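Long-range contact in particle-associated glycoside hydrolase (Acinetobacter phage Fri1, PDB 6C72), which probably cleaves the capsular polysaccharide of Acinetobacter baumannii as a trimeric phage tailspike, opening the way for infection: residues A231-T236 with F259-F264. Numbering follows the deposited sequence.
Sequences AKWVDT and FENCNF. With ZN (zinc ion), chain M.
Ala231 to Thr236 and Phe259 to Phe264 pair in parallel, residue for residue, as successive rungs of a right-handed beta-helix, each bending a corner between two strands. Before the corner, Glu260 N donates to Ala231 O and Trp233 N to Glu260 O; beyond it, Asn263 N donates to Val234 O (2.9 Å) and Thr236 N to Asn263 O. At the bend, where Trp233 and Asn261 both take left-handed backbone angles, the Asn261 amide stacks on the indole, planes 13° apart, and Asn261 CB lies 3.5 Å from the centroid of the Trp233 six-membered ring in a CH-pi contact. Asn261 OD1 is held by Asn284 on the next rung and by Ser228 of the second subunit.

On the interior, Ala231 CB touches Phe259 CD2 at 3.6 Å, while Cys262 SG lies 4.0 Å from Val234 CB.

On the other face of the strands, Asn263 ND2 donates a hydrogen bond to Asp235 OD1 (2.8 Å) from above the carboxylate plane, and Asn263 OD1 bonds to Thr286. Glu260 CG is anti to the backbone N (chi1 -170°) and the chain extends beyond it: Glu260 OE1 bonds to Tyr258 OH and, through a water, to Lys232 NZ, while Glu260 OE2 binds zinc (2.4 Å) and accepts from Asn256 of the second subunit. The contact thus separates an apolar core from a polar flank on which one carboxylate is shared between metal, tyrosine hydroxyl and water.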
loop_
_atom_site.group_PDB
_atom_site.type_symbol
_atom_site.label_atom_id
_atom_site.label_comp_id
_atom_site.label_asym_id
_atom_site.label_seq_id
_atom_site.Cartn_x
_atom_site.Cartn_y
_atom_site.Cartn_z
ATOM N N ALA A 231 13.314 -12.784 9.942
ATOM C CA ALA A 231 12.922 -13.669 11.032
ATOM C C ALA A 231 11.481 -14.117 10.849
ATOM O O ALA A 231 10.606 -13.306 10.515
ATOM C CB ALA A 231 13.084 -12.999 12.403
ATOM N N LYS A 232 11.246 -15.417 11.054
ATOM C CA LYS A 232 9.919 -16.014 10.953
ATOM C C LYS A 232 9.710 -17.016 12.081
ATOM O O LYS A 232 10.604 -17.813 12.381
ATOM C CB LYS A 232 9.723 -16.714 9.606
ATOM C CG LYS A 232 9.696 -15.756 8.451
ATOM C CD LYS A 232 9.784 -16.464 7.116
ATOM C CE LYS A 232 9.716 -15.454 5.963
ATOM N NZ LYS A 232 9.104 -16.062 4.736
ATOM N N TRP A 233 8.525 -16.972 12.696
ATOM C CA TRP A 233 8.161 -17.892 13.781
ATOM C C TRP A 233 9.222 -17.881 14.888
ATOM O O TRP A 233 9.790 -18.911 15.259
ATOM C CB TRP A 233 7.934 -19.301 13.247
ATOM C CG TRP A 233 6.832 -19.369 12.266
ATOM C CD1 TRP A 233 6.950 -19.498 10.910
ATOM C CD2 TRP A 233 5.426 -19.334 12.546
ATOM N NE1 TRP A 233 5.705 -19.538 10.325
ATOM C CE2 TRP A 233 4.752 -19.437 11.304
ATOM C CE3 TRP A 233 4.672 -19.213 13.718
ATOM C CZ2 TRP A 233 3.359 -19.427 11.206
ATOM C CZ3 TRP A 233 3.289 -19.203 13.620
ATOM C CH2 TRP A 233 2.647 -19.314 12.371
ATOM N N VAL A 234 9.512 -16.683 15.393
ATOM C CA VAL A 234 10.442 -16.489 16.496
ATOM C C VAL A 234 9.726 -15.751 17.615
ATOM O O VAL A 234 9.106 -14.708 17.380
ATOM C CB VAL A 234 11.700 -15.716 16.054
ATOM C CG1 VAL A 234 12.438 -15.195 17.270
ATOM C CG2 VAL A 234 12.603 -16.627 15.244
ATOM N N ASP A 235 9.823 -16.282 18.826
ATOM C CA ASP A 235 9.373 -15.603 20.028
ATOM C C ASP A 235 10.593 -15.153 20.819
ATOM O O ASP A 235 11.669 -15.752 20.718
ATOM C CB ASP A 235 8.491 -16.518 20.888
ATOM C CG ASP A 235 7.183 -16.913 20.194
ATOM O OD1 ASP A 235 6.933 -16.477 19.047
ATOM O OD2 ASP A 235 6.389 -17.654 20.809
ATOM N N THR A 236 10.445 -14.059 21.557
ATOM C CA THR A 236 11.479 -13.598 22.476
ATOM C C THR A 236 10.837 -13.270 23.814
ATOM O O THR A 236 9.774 -12.647 23.862
ATOM C CB THR A 236 12.243 -12.363 21.934
ATOM O OG1 THR A 236 11.326 -11.285 21.710
ATOM C CG2 THR A 236 12.972 -12.685 20.636
ATOM N N PHE A 259 9.989 -9.251 9.375
ATOM C CA PHE A 259 9.583 -10.109 10.480
ATOM C C PHE A 259 8.143 -10.547 10.264
ATOM O O PHE A 259 7.270 -9.714 10.000
ATOM C CB PHE A 259 9.714 -9.385 11.828
ATOM C CG PHE A 259 11.082 -8.810 12.068
ATOM C CD1 PHE A 259 11.419 -7.549 11.571
ATOM C CD2 PHE A 259 12.031 -9.529 12.778
ATOM C CE1 PHE A 259 12.681 -7.009 11.781
ATOM C CE2 PHE A 259 13.305 -8.998 13.000
ATOM C CZ PHE A 259 13.634 -7.724 12.493
ATOM N N GLU A 260 7.903 -11.852 10.365
ATOM C CA GLU A 260 6.556 -12.384 10.220
ATOM C C GLU A 260 6.317 -13.477 11.248
ATOM O O GLU A 260 7.206 -14.283 11.511
ATOM C CB GLU A 260 6.311 -12.940 8.820
ATOM C CG GLU A 260 4.858 -13.280 8.579
ATOM C CD GLU A 260 4.615 -13.764 7.175
ATOM O OE1 GLU A 260 5.514 -13.561 6.324
ATOM O OE2 GLU A 260 3.541 -14.353 6.924
ATOM N N ASN A 261 5.121 -13.500 11.827
ATOM C CA ASN A 261 4.736 -14.558 12.762
ATOM C C ASN A 261 5.679 -14.610 13.958
ATOM O O ASN A 261 6.039 -15.684 14.432
ATOM C CB ASN A 261 4.674 -15.918 12.064
ATOM C CG ASN A 261 3.639 -15.952 10.955
ATOM O OD1 ASN A 261 2.468 -15.653 11.180
ATOM N ND2 ASN A 261 4.072 -16.298 9.744
ATOM N N CYS A 262 6.133 -13.447 14.411
ATOM C CA CYS A 262 7.034 -13.353 15.551
ATOM C C CYS A 262 6.297 -12.767 16.745
ATOM O O CYS A 262 5.385 -11.958 16.592
ATOM C CB CYS A 262 8.267 -12.492 15.221
ATOM S SG CYS A 262 9.387 -13.236 13.989
ATOM N N ASN A 263 6.693 -13.173 17.940
ATOM C CA ASN A 263 6.074 -12.681 19.164
ATOM C C ASN A 263 7.161 -12.124 20.058
ATOM O O ASN A 263 7.940 -12.882 20.650
ATOM C CB ASN A 263 5.292 -13.779 19.877
ATOM C CG ASN A 263 4.180 -14.327 19.019
ATOM O OD1 ASN A 263 3.224 -13.620 18.732
ATOM N ND2 ASN A 263 4.291 -15.588 18.612
ATOM N N PHE A 264 7.219 -10.806 20.153
ATOM C CA PHE A 264 8.197 -10.147 21.010
ATOM C C PHE A 264 7.515 -9.897 22.353
ATOM O O PHE A 264 6.703 -8.980 22.501
ATOM C CB PHE A 264 8.713 -8.887 20.325
ATOM C CG PHE A 264 9.221 -9.150 18.924
ATOM C CD1 PHE A 264 10.470 -9.708 18.721
ATOM C CD2 PHE A 264 8.435 -8.889 17.818
ATOM C CE1 PHE A 264 10.941 -9.968 17.446
ATOM C CE2 PHE A 264 8.907 -9.148 16.535
ATOM C CZ PHE A 264 10.166 -9.679 16.353
HETATM ZN ZN ZN M . 3.020 -14.333 4.599
HETATM O O HOH W 1 6.629 -15.688 4.869
HETATM O O HOH W 2 6.722 -17.866 16.926
HETATM O O HOH W 3 0.881 -14.085 4.785
#